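Local coordinates for coat protein (Sulfolobus turreted icosahedral virus, PDB 2BBD), which forms the outer protein shell of an archaeal icosahedral virus, probably as one of many copies of a double jelly-roll building block, at residues R31-Q36 with F64-E69; T18-K23 with A148-T153. One frame throughout, in Å; residues are numbered along the deposited sequence.

Contact 1 of 2, residues R31-Q36 with F64-E69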
ATOM      1  N   ARG A  31       8.344   1.991 -14.283  1.00 24.33           N
ATOM      2  CA  ARG A  31       7.493   2.997 -13.658  1.00 24.35           C
ATOM      3  C   ARG A  31       6.484   2.324 -12.728  1.00 25.74           C
ATOM      4  O   ARG A  31       6.116   2.875 -11.683  1.00 25.15           O
ATOM      5  CB  ARG A  31       6.777   3.824 -14.722  1.00 24.58           C
ATOM      6  CG  ARG A  31       7.714   4.697 -15.557  1.00 25.23           C
ATOM      7  CD  ARG A  31       6.923   5.467 -16.579  1.00 29.80           C
ATOM      8  NE  ARG A  31       6.101   6.480 -15.927  1.00 32.94           N
ATOM      9  CZ  ARG A  31       6.584   7.622 -15.449  1.00 35.00           C
ATOM     10  NH1 ARG A  31       7.878   7.890 -15.562  1.00 35.27           N
ATOM     11  NH2 ARG A  31       5.784   8.487 -14.844  1.00 36.31           N
ATOM     12  N   LYS A  32       6.031   1.130 -13.099  1.00 25.25           N
ATOM     13  CA  LYS A  32       5.112   0.417 -12.232  1.00 24.80           C
ATOM     14  C   LYS A  32       4.951  -1.068 -12.531  1.00 24.05           C
ATOM     15  O   LYS A  32       5.353  -1.565 -13.583  1.00 20.91           O
ATOM     16  CB  LYS A  32       3.736   1.102 -12.215  1.00 29.86           C
ATOM     17  CG  LYS A  32       2.842   0.876 -13.417  1.00 35.53           C
ATOM     18  CD  LYS A  32       1.436   1.443 -13.130  1.00 39.87           C
ATOM     19  CE  LYS A  32       0.473   1.278 -14.311  1.00 41.51           C
ATOM     20  NZ  LYS A  32       0.097  -0.143 -14.561  1.00 42.93           N
ATOM     21  N   ILE A  33       4.386  -1.773 -11.562  1.00 21.67           N
ATOM     22  CA  ILE A  33       4.132  -3.192 -11.689  1.00 23.03           C
ATOM     23  C   ILE A  33       2.680  -3.444 -11.319  1.00 22.49           C
ATOM     24  O   ILE A  33       2.201  -2.984 -10.284  1.00 24.72           O
ATOM     25  CB  ILE A  33       5.030  -4.018 -10.746  1.00 20.95           C
ATOM     26  CG1 ILE A  33       6.503  -3.843 -11.142  1.00 21.70           C
ATOM     27  CG2 ILE A  33       4.620  -5.478 -10.790  1.00 21.21           C
ATOM     28  CD1 ILE A  33       7.479  -4.449 -10.132  1.00 19.95           C
ATOM     29  N   ARG A  34       1.978  -4.168 -12.172  1.00 23.34           N
ATOM     30  CA  ARG A  34       0.587  -4.489 -11.915  1.00 23.80           C
ATOM     31  C   ARG A  34       0.449  -5.980 -11.638  1.00 25.10           C
ATOM     32  O   ARG A  34       1.078  -6.811 -12.303  1.00 25.89           O
ATOM     33  CB  ARG A  34      -0.280  -4.114 -13.115  1.00 25.81           C
ATOM     34  CG  ARG A  34      -1.700  -4.641 -13.016  1.00 31.70           C
ATOM     35  CD  ARG A  34      -2.475  -4.406 -14.302  1.00 34.17           C
ATOM     36  NE  ARG A  34      -2.781  -2.997 -14.514  1.00 39.69           N
ATOM     37  CZ  ARG A  34      -3.346  -2.520 -15.619  1.00 45.93           C
ATOM     38  NH1 ARG A  34      -3.662  -3.347 -16.611  1.00 47.18           N
ATOM     39  NH2 ARG A  34      -3.608  -1.223 -15.727  1.00 46.77           N
ATOM     40  N   VAL A  35      -0.369  -6.300 -10.642  1.00 24.14           N
ATOM     41  CA  VAL A  35      -0.634  -7.673 -10.249  1.00 21.03           C
ATOM     42  C   VAL A  35      -2.145  -7.899 -10.326  1.00 22.96           C
ATOM     43  O   VAL A  35      -2.924  -7.116  -9.777  1.00 22.32           O
ATOM     44  CB  VAL A  35      -0.169  -7.950  -8.790  1.00 19.55           C
ATOM     45  CG1 VAL A  35      -0.560  -9.359  -8.379  1.00 19.83           C
ATOM     46  CG2 VAL A  35       1.347  -7.770  -8.660  1.00 16.81           C
ATOM     47  N   GLN A  36      -2.557  -8.952 -11.027  1.00 22.67           N
ATOM     48  CA  GLN A  36      -3.973  -9.290 -11.126  1.00 21.55           C
ATOM     49  C   GLN A  36      -4.178 -10.751 -10.750  1.00 21.80           C
ATOM     50  O   GLN A  36      -3.553 -11.652 -11.335  1.00 21.82           O
ATOM     51  CB  GLN A  36      -4.510  -9.053 -12.541  1.00 18.89           C
ATOM     52  CG  GLN A  36      -4.315  -7.646 -13.073  1.00 22.34           C
ATOM     53  CD  GLN A  36      -4.690  -7.523 -14.541  1.00 25.15           C
ATOM     54  OE1 GLN A  36      -5.830  -7.194 -14.882  1.00 27.88           O
ATOM     55  NE2 GLN A  36      -3.736  -7.805 -15.421  1.00 21.39           N
ATOM     56  N   PHE A  64       2.608  -8.432   0.316  1.00 21.40           N
ATOM     57  CA  PHE A  64       3.370  -8.194  -0.906  1.00 20.59           C
ATOM     58  C   PHE A  64       4.708  -7.635  -0.472  1.00 22.59           C
ATOM     59  O   PHE A  64       4.767  -6.720   0.358  1.00 22.48           O
ATOM     60  CB  PHE A  64       2.734  -7.133  -1.804  1.00 19.42           C
ATOM     61  CG  PHE A  64       1.569  -7.617  -2.598  1.00 20.49           C
ATOM     62  CD1 PHE A  64       1.730  -8.581  -3.579  1.00 20.64           C
ATOM     63  CD2 PHE A  64       0.306  -7.067  -2.400  1.00 20.67           C
ATOM     64  CE1 PHE A  64       0.647  -8.986  -4.361  1.00 22.14           C
ATOM     65  CE2 PHE A  64      -0.774  -7.464  -3.171  1.00 22.79           C
ATOM     66  CZ  PHE A  64      -0.603  -8.426  -4.156  1.00 20.76           C
ATOM     67  N   ASN A  65       5.782  -8.173  -1.028  1.00 23.03           N
ATOM     68  CA  ASN A  65       7.102  -7.655  -0.718  1.00 24.27           C
ATOM     69  C   ASN A  65       7.876  -7.423  -2.009  1.00 21.55           C
ATOM     70  O   ASN A  65       8.139  -8.358  -2.768  1.00 21.98           O
ATOM     71  CB  ASN A  65       7.858  -8.613   0.200  1.00 25.99           C
ATOM     72  CG  ASN A  65       9.162  -8.030   0.683  1.00 32.93           C
ATOM     73  OD1 ASN A  65      10.153  -7.967  -0.062  1.00 35.50           O
ATOM     74  ND2 ASN A  65       9.173  -7.577   1.929  1.00 35.69           N
ATOM     75  N   LEU A  66       8.226  -6.168  -2.268  1.00 22.00           N
ATOM     76  CA  LEU A  66       8.978  -5.819  -3.473  1.00 22.27           C
ATOM     77  C   LEU A  66      10.357  -5.344  -3.041  1.00 25.02           C
ATOM     78  O   LEU A  66      10.491  -4.381  -2.276  1.00 24.75           O
ATOM     79  CB  LEU A  66       8.271  -4.720  -4.269  1.00 23.48           C
ATOM     80  CG  LEU A  66       8.974  -4.319  -5.571  1.00 22.96           C
ATOM     81  CD1 LEU A  66       8.971  -5.504  -6.542  1.00 25.65           C
ATOM     82  CD2 LEU A  66       8.283  -3.128  -6.191  1.00 21.90           C
ATOM     83  N   SER A  67      11.380  -6.042  -3.517  1.00 24.40           N
ATOM     84  CA  SER A  67      12.744  -5.711  -3.160  1.00 26.50           C
ATOM     85  C   SER A  67      13.732  -6.029  -4.284  1.00 27.60           C
ATOM     86  O   SER A  67      13.410  -6.747  -5.228  1.00 26.19           O
ATOM     87  CB  SER A  67      13.135  -6.494  -1.907  1.00 27.82           C
ATOM     88  OG  SER A  67      13.244  -7.870  -2.211  1.00 31.87           O
ATOM     89  N   TYR A  68      14.936  -5.475  -4.169  1.00 30.05           N
ATOM     90  CA  TYR A  68      15.991  -5.704  -5.148  1.00 30.43           C
ATOM     91  C   TYR A  68      17.319  -5.790  -4.406  1.00 31.02           C
ATOM     92  O   TYR A  68      17.432  -5.338  -3.263  1.00 31.22           O
ATOM     93  CB  TYR A  68      16.036  -4.578  -6.192  1.00 30.06           C
ATOM     94  CG  TYR A  68      16.318  -3.208  -5.626  1.00 32.07           C
ATOM     95  CD1 TYR A  68      15.327  -2.485  -4.966  1.00 31.68           C
ATOM     96  CD2 TYR A  68      17.589  -2.647  -5.722  1.00 32.38           C
ATOM     97  CE1 TYR A  68      15.599  -1.233  -4.410  1.00 30.58           C
ATOM     98  CE2 TYR A  68      17.872  -1.404  -5.174  1.00 31.86           C
ATOM     99  CZ  TYR A  68      16.877  -0.702  -4.516  1.00 32.91           C
ATOM    100  OH  TYR A  68      17.169   0.511  -3.939  1.00 30.56           O
ATOM    101  N   GLU A  69      18.310  -6.397  -5.051  1.00 31.07           N
ATOM    102  CA  GLU A  69      19.630  -6.563  -4.460  1.00 33.85           C
ATOM    103  C   GLU A  69      19.572  -7.256  -3.114  1.00 34.33           C
ATOM    104  O   GLU A  69      20.402  -7.010  -2.242  1.00 34.99           O
ATOM    105  CB  GLU A  69      20.323  -5.212  -4.324  1.00 33.94           C
ATOM    106  CG  GLU A  69      21.072  -4.820  -5.572  1.00 40.43           C
ATOM    107  CD  GLU A  69      21.459  -3.361  -5.571  1.00 46.04           C
ATOM    108  OE1 GLU A  69      21.870  -2.859  -4.501  1.00 48.03           O
ATOM    109  OE2 GLU A  69      21.358  -2.721  -6.643  1.00 49.14           O
TER
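The phenyl ring of Phe64 meets Val35, whose CG1 comes at it obliquely, so that the methyl lies neither squarely over a face nor at the rim. The approach is closest at CE1 of Phe64, 4.2 Å from CG1 of Val35. Trp116 and Phe118, on strand 108-123 beside 29-43 in the opposing sheet, make edge-to-face pairs with the same ring, so this flat side chain is held by neighbours of several shapes. In Val35, CG1 stands opposite the backbone N (chi1 176°), which sends this branch rather than CG2 to the ring. One step along, Ile33 and Leu66 reach toward each other tip to tip, with CD1 of Ile33 4.0 Å from CD1 of Leu66. The isoleucine's arm from CG1 to CD1 is extended (chi2 171°) and carries the methyl across to the leucine, while the branch at CB suits a beta-strand.

No hydrogen bond joins the two segments; with Ile33 and Leu66 CA atoms 9.9 Å apart, this is the spacing of two layers, and the contact is made by alkyl and aromatic groups alone. Side chains alternate along strand 29-43: Ile33 and Val35 turn inward, while Lys32 and Arg34 form salt bridges to Glu117 and so suit the more open face. Within the strand, Arg31 and Lys32 both face Thr155 in a classic beta bulge. The segments run in roughly opposite directions, at a marked slant, and their side chains fill the interior between the antiparallel sheet of 29-43 and the facing sheet of 61-68, the packing typical of a beta-sandwich of jelly-roll type.

Contact 2 of 2, residues T18-K23 with A148-T153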
ATOM      1  N   THR A  18       1.161 -19.611   0.665  1.00 21.58           N
ATOM      2  CA  THR A  18       2.318 -19.905  -0.170  1.00 21.68           C
ATOM      3  C   THR A  18       3.101 -18.622  -0.501  1.00 21.89           C
ATOM      4  O   THR A  18       2.523 -17.607  -0.893  1.00 23.07           O
ATOM      5  CB  THR A  18       1.887 -20.584  -1.504  1.00 21.04           C
ATOM      6  OG1 THR A  18       1.099 -21.752  -1.228  1.00 22.24           O
ATOM      7  CG2 THR A  18       3.108 -20.982  -2.312  1.00 17.70           C
ATOM      8  N   ASN A  19       4.412 -18.660  -0.321  1.00 23.89           N
ATOM      9  CA  ASN A  19       5.236 -17.506  -0.643  1.00 24.23           C
ATOM     10  C   ASN A  19       5.706 -17.678  -2.084  1.00 25.37           C
ATOM     11  O   ASN A  19       6.475 -18.586  -2.397  1.00 28.09           O
ATOM     12  CB  ASN A  19       6.433 -17.410   0.299  1.00 26.85           C
ATOM     13  CG  ASN A  19       7.345 -16.242  -0.038  1.00 29.04           C
ATOM     14  OD1 ASN A  19       6.885 -15.129  -0.284  1.00 30.90           O
ATOM     15  ND2 ASN A  19       8.645 -16.494  -0.052  1.00 35.17           N
ATOM     16  N   ILE A  20       5.236 -16.800  -2.958  1.00 23.87           N
ATOM     17  CA  ILE A  20       5.570 -16.875  -4.367  1.00 23.99           C
ATOM     18  C   ILE A  20       6.566 -15.789  -4.787  1.00 24.93           C
ATOM     19  O   ILE A  20       6.188 -14.628  -4.950  1.00 22.45           O
ATOM     20  CB  ILE A  20       4.289 -16.725  -5.220  1.00 23.66           C
ATOM     21  CG1 ILE A  20       3.214 -17.699  -4.727  1.00 23.28           C
ATOM     22  CG2 ILE A  20       4.610 -16.950  -6.679  1.00 21.78           C
ATOM     23  CD1 ILE A  20       1.863 -17.519  -5.422  1.00 25.74           C
ATOM     24  N   PRO A  21       7.853 -16.154  -4.955  1.00 25.37           N
ATOM     25  CA  PRO A  21       8.860 -15.171  -5.363  1.00 25.54           C
ATOM     26  C   PRO A  21       8.823 -15.005  -6.876  1.00 27.15           C
ATOM     27  O   PRO A  21       8.973 -15.973  -7.613  1.00 30.81           O
ATOM     28  CB  PRO A  21      10.166 -15.788  -4.874  1.00 26.21           C
ATOM     29  CG  PRO A  21       9.925 -17.256  -5.061  1.00 27.06           C
ATOM     30  CD  PRO A  21       8.485 -17.429  -4.571  1.00 27.43           C
ATOM     31  N   ILE A  22       8.603 -13.779  -7.334  1.00 24.88           N
ATOM     32  CA  ILE A  22       8.542 -13.511  -8.762  1.00 23.96           C
ATOM     33  C   ILE A  22       9.708 -12.622  -9.164  1.00 24.88           C
ATOM     34  O   ILE A  22       9.919 -11.561  -8.583  1.00 23.60           O
ATOM     35  CB  ILE A  22       7.220 -12.806  -9.138  1.00 22.28           C
ATOM     36  CG1 ILE A  22       6.029 -13.673  -8.711  1.00 21.20           C
ATOM     37  CG2 ILE A  22       7.161 -12.563 -10.634  1.00 17.90           C
ATOM     38  CD1 ILE A  22       4.668 -12.962  -8.868  1.00 22.64           C
ATOM     39  N   LYS A  23      10.476 -13.058 -10.151  1.00 25.73           N
ATOM     40  CA  LYS A  23      11.604 -12.256 -10.602  1.00 29.01           C
ATOM     41  C   LYS A  23      11.095 -11.238 -11.607  1.00 27.25           C
ATOM     42  O   LYS A  23      10.378 -11.584 -12.543  1.00 29.43           O
ATOM     43  CB  LYS A  23      12.664 -13.142 -11.257  1.00 31.25           C
ATOM     44  CG  LYS A  23      13.949 -12.394 -11.595  1.00 40.65           C
ATOM     45  CD  LYS A  23      14.580 -11.778 -10.344  1.00 43.60           C
ATOM     46  CE  LYS A  23      16.048 -11.490 -10.580  1.00 50.78           C
ATOM     47  NZ  LYS A  23      16.769 -12.712 -11.072  1.00 55.34           N
ATOM     48  N   ALA A 148      -7.398 -19.854  -9.349  1.00 25.42           N
ATOM     49  CA  ALA A 148      -6.883 -18.677 -10.041  1.00 24.07           C
ATOM     50  C   ALA A 148      -5.353 -18.603 -10.110  1.00 23.51           C
ATOM     51  O   ALA A 148      -4.638 -19.424  -9.523  1.00 24.79           O
ATOM     52  CB  ALA A 148      -7.436 -17.414  -9.349  1.00 22.16           C
ATOM     53  N   SER A 149      -4.869 -17.588 -10.821  1.00 23.10           N
ATOM     54  CA  SER A 149      -3.439 -17.343 -10.998  1.00 22.92           C
ATOM     55  C   SER A 149      -3.151 -15.840 -10.987  1.00 24.44           C
ATOM     56  O   SER A 149      -4.031 -15.016 -11.274  1.00 23.09           O
ATOM     57  CB  SER A 149      -2.953 -17.911 -12.341  1.00 23.84           C
ATOM     58  OG  SER A 149      -3.071 -19.321 -12.408  1.00 24.74           O
ATOM     59  N   PHE A 150      -1.906 -15.497 -10.664  1.00 23.86           N
ATOM     60  CA  PHE A 150      -1.464 -14.117 -10.651  1.00 22.17           C
ATOM     61  C   PHE A 150      -0.829 -13.786 -11.981  1.00 23.52           C
ATOM     62  O   PHE A 150       0.045 -14.525 -12.456  1.00 22.41           O
ATOM     63  CB  PHE A 150      -0.414 -13.874  -9.575  1.00 20.33           C
ATOM     64  CG  PHE A 150      -0.941 -13.941  -8.176  1.00 19.42           C
ATOM     65  CD1 PHE A 150      -0.795 -15.098  -7.420  1.00 16.56           C
ATOM     66  CD2 PHE A 150      -1.551 -12.829  -7.597  1.00 16.86           C
ATOM     67  CE1 PHE A 150      -1.243 -15.144  -6.095  1.00 15.01           C
ATOM     68  CE2 PHE A 150      -2.002 -12.865  -6.280  1.00 14.62           C
ATOM     69  CZ  PHE A 150      -1.844 -14.026  -5.527  1.00 16.58           C
ATOM     70  N   TYR A 151      -1.271 -12.672 -12.566  1.00 24.91           N
ATOM     71  CA  TYR A 151      -0.745 -12.162 -13.822  1.00 24.27           C
ATOM     72  C   TYR A 151       0.045 -10.900 -13.496  1.00 23.97           C
ATOM     73  O   TYR A 151      -0.444 -10.009 -12.794  1.00 22.57           O
ATOM     74  CB  TYR A 151      -1.883 -11.837 -14.790  1.00 25.95           C
ATOM     75  CG  TYR A 151      -2.664 -13.056 -15.194  1.00 28.47           C
ATOM     76  CD1 TYR A 151      -3.519 -13.681 -14.291  1.00 30.18           C
ATOM     77  CD2 TYR A 151      -2.513 -13.617 -16.467  1.00 30.71           C
ATOM     78  CE1 TYR A 151      -4.207 -14.838 -14.636  1.00 31.52           C
ATOM     79  CE2 TYR A 151      -3.195 -14.781 -16.827  1.00 30.88           C
ATOM     80  CZ  TYR A 151      -4.039 -15.384 -15.903  1.00 34.10           C
ATOM     81  OH  TYR A 151      -4.709 -16.537 -16.232  1.00 37.56           O
ATOM     82  N   ILE A 152       1.271 -10.835 -14.002  1.00 22.08           N
ATOM     83  CA  ILE A 152       2.152  -9.709 -13.749  1.00 22.21           C
ATOM     84  C   ILE A 152       2.304  -8.817 -14.976  1.00 23.76           C
ATOM     85  O   ILE A 152       2.614  -9.297 -16.066  1.00 24.07           O
ATOM     86  CB  ILE A 152       3.543 -10.200 -13.335  1.00 21.44           C
ATOM     87  CG1 ILE A 152       3.423 -11.194 -12.179  1.00 24.20           C
ATOM     88  CG2 ILE A 152       4.433  -9.012 -12.990  1.00 21.94           C
ATOM     89  CD1 ILE A 152       2.731 -10.644 -10.916  1.00 24.47           C
ATOM     90  N   THR A 153       2.083  -7.517 -14.803  1.00 21.63           N
ATOM     91  CA  THR A 153       2.213  -6.592 -15.921  1.00 23.12           C
ATOM     92  C   THR A 153       3.159  -5.459 -15.540  1.00 24.41           C
ATOM     93  O   THR A 153       3.007  -4.824 -14.507  1.00 24.87           O
ATOM     94  CB  THR A 153       0.861  -6.028 -16.330  1.00 23.35           C
ATOM     95  OG1 THR A 153       0.013  -7.103 -16.743  1.00 24.45           O
ATOM     96  CG2 THR A 153       1.017  -5.067 -17.482  1.00 24.14           C
TER
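Ile22 and Ile152 meet in the interior of the N-terminal jelly roll, where edge strand 19-24 of one sheet faces strand 145-158 of the other. From CB of Ile22 the side chain forks. CG2, opposite the backbone N, lies a little farther off, 4.3 Å from CG1 of Ile152. CG1 stands opposite the carbonyl carbon (chi1 -58°) and leads the side chain inward, extended, to CD1. That terminal methyl does the work: it lies 3.6 Å from CD1 of Ile152 and 4.0 Å from CG1 of Ile152, a close fit of two tips meeting end on. Ile152 answers with a bent outer arm (chi2 -59°), so the same residue type takes two shapes to fill one gap.

Around this pair, Tyr12 and Ile135 also touch Ile22, while Leu8 and Val35 lie against Ile152; a branched apolar residue suits a buried spot lined largely by aliphatic and aromatic groups. The two segments run in the same general direction and share no hydrogen bond, since each pairs its backbone within its own sheet, Ile22 with Leu133 for example. Between them 152 Å² of surface is buried, all from four inward-facing side chains, whereas Asn19, Pro21 and Lys23 alternate with the isoleucines on the exposed side of the strand.

The second pair brings aliphatic against aromatic. Ile20, also extended, crosses Phe150 at a slant, and its CD1 settles beside one bond of the ring, 4.0 Å from CE1 and 4.1 Å from CD1 of Phe150.

The two contacts are neighbours in one interior, their centres about 10 Å apart, and both bridge the same pair of sheets. On one side, strands 29-43 and 145-158 lie next to each other, and Gln36 O to Tyr151 N (2.8 Å) is a probable hydrogen bond between them; on the other, strand 131-137 separates 19-24 from 61-68. Val35 joins the contacts through its methyls, CG1 packing 3.7 Å from CD2 of Phe150. Along the chain, contact 1 is nested within the loop closed by contact 2, and the two share one apolar filling, consistent with the sandwich interior of a jelly roll in a capsid protein.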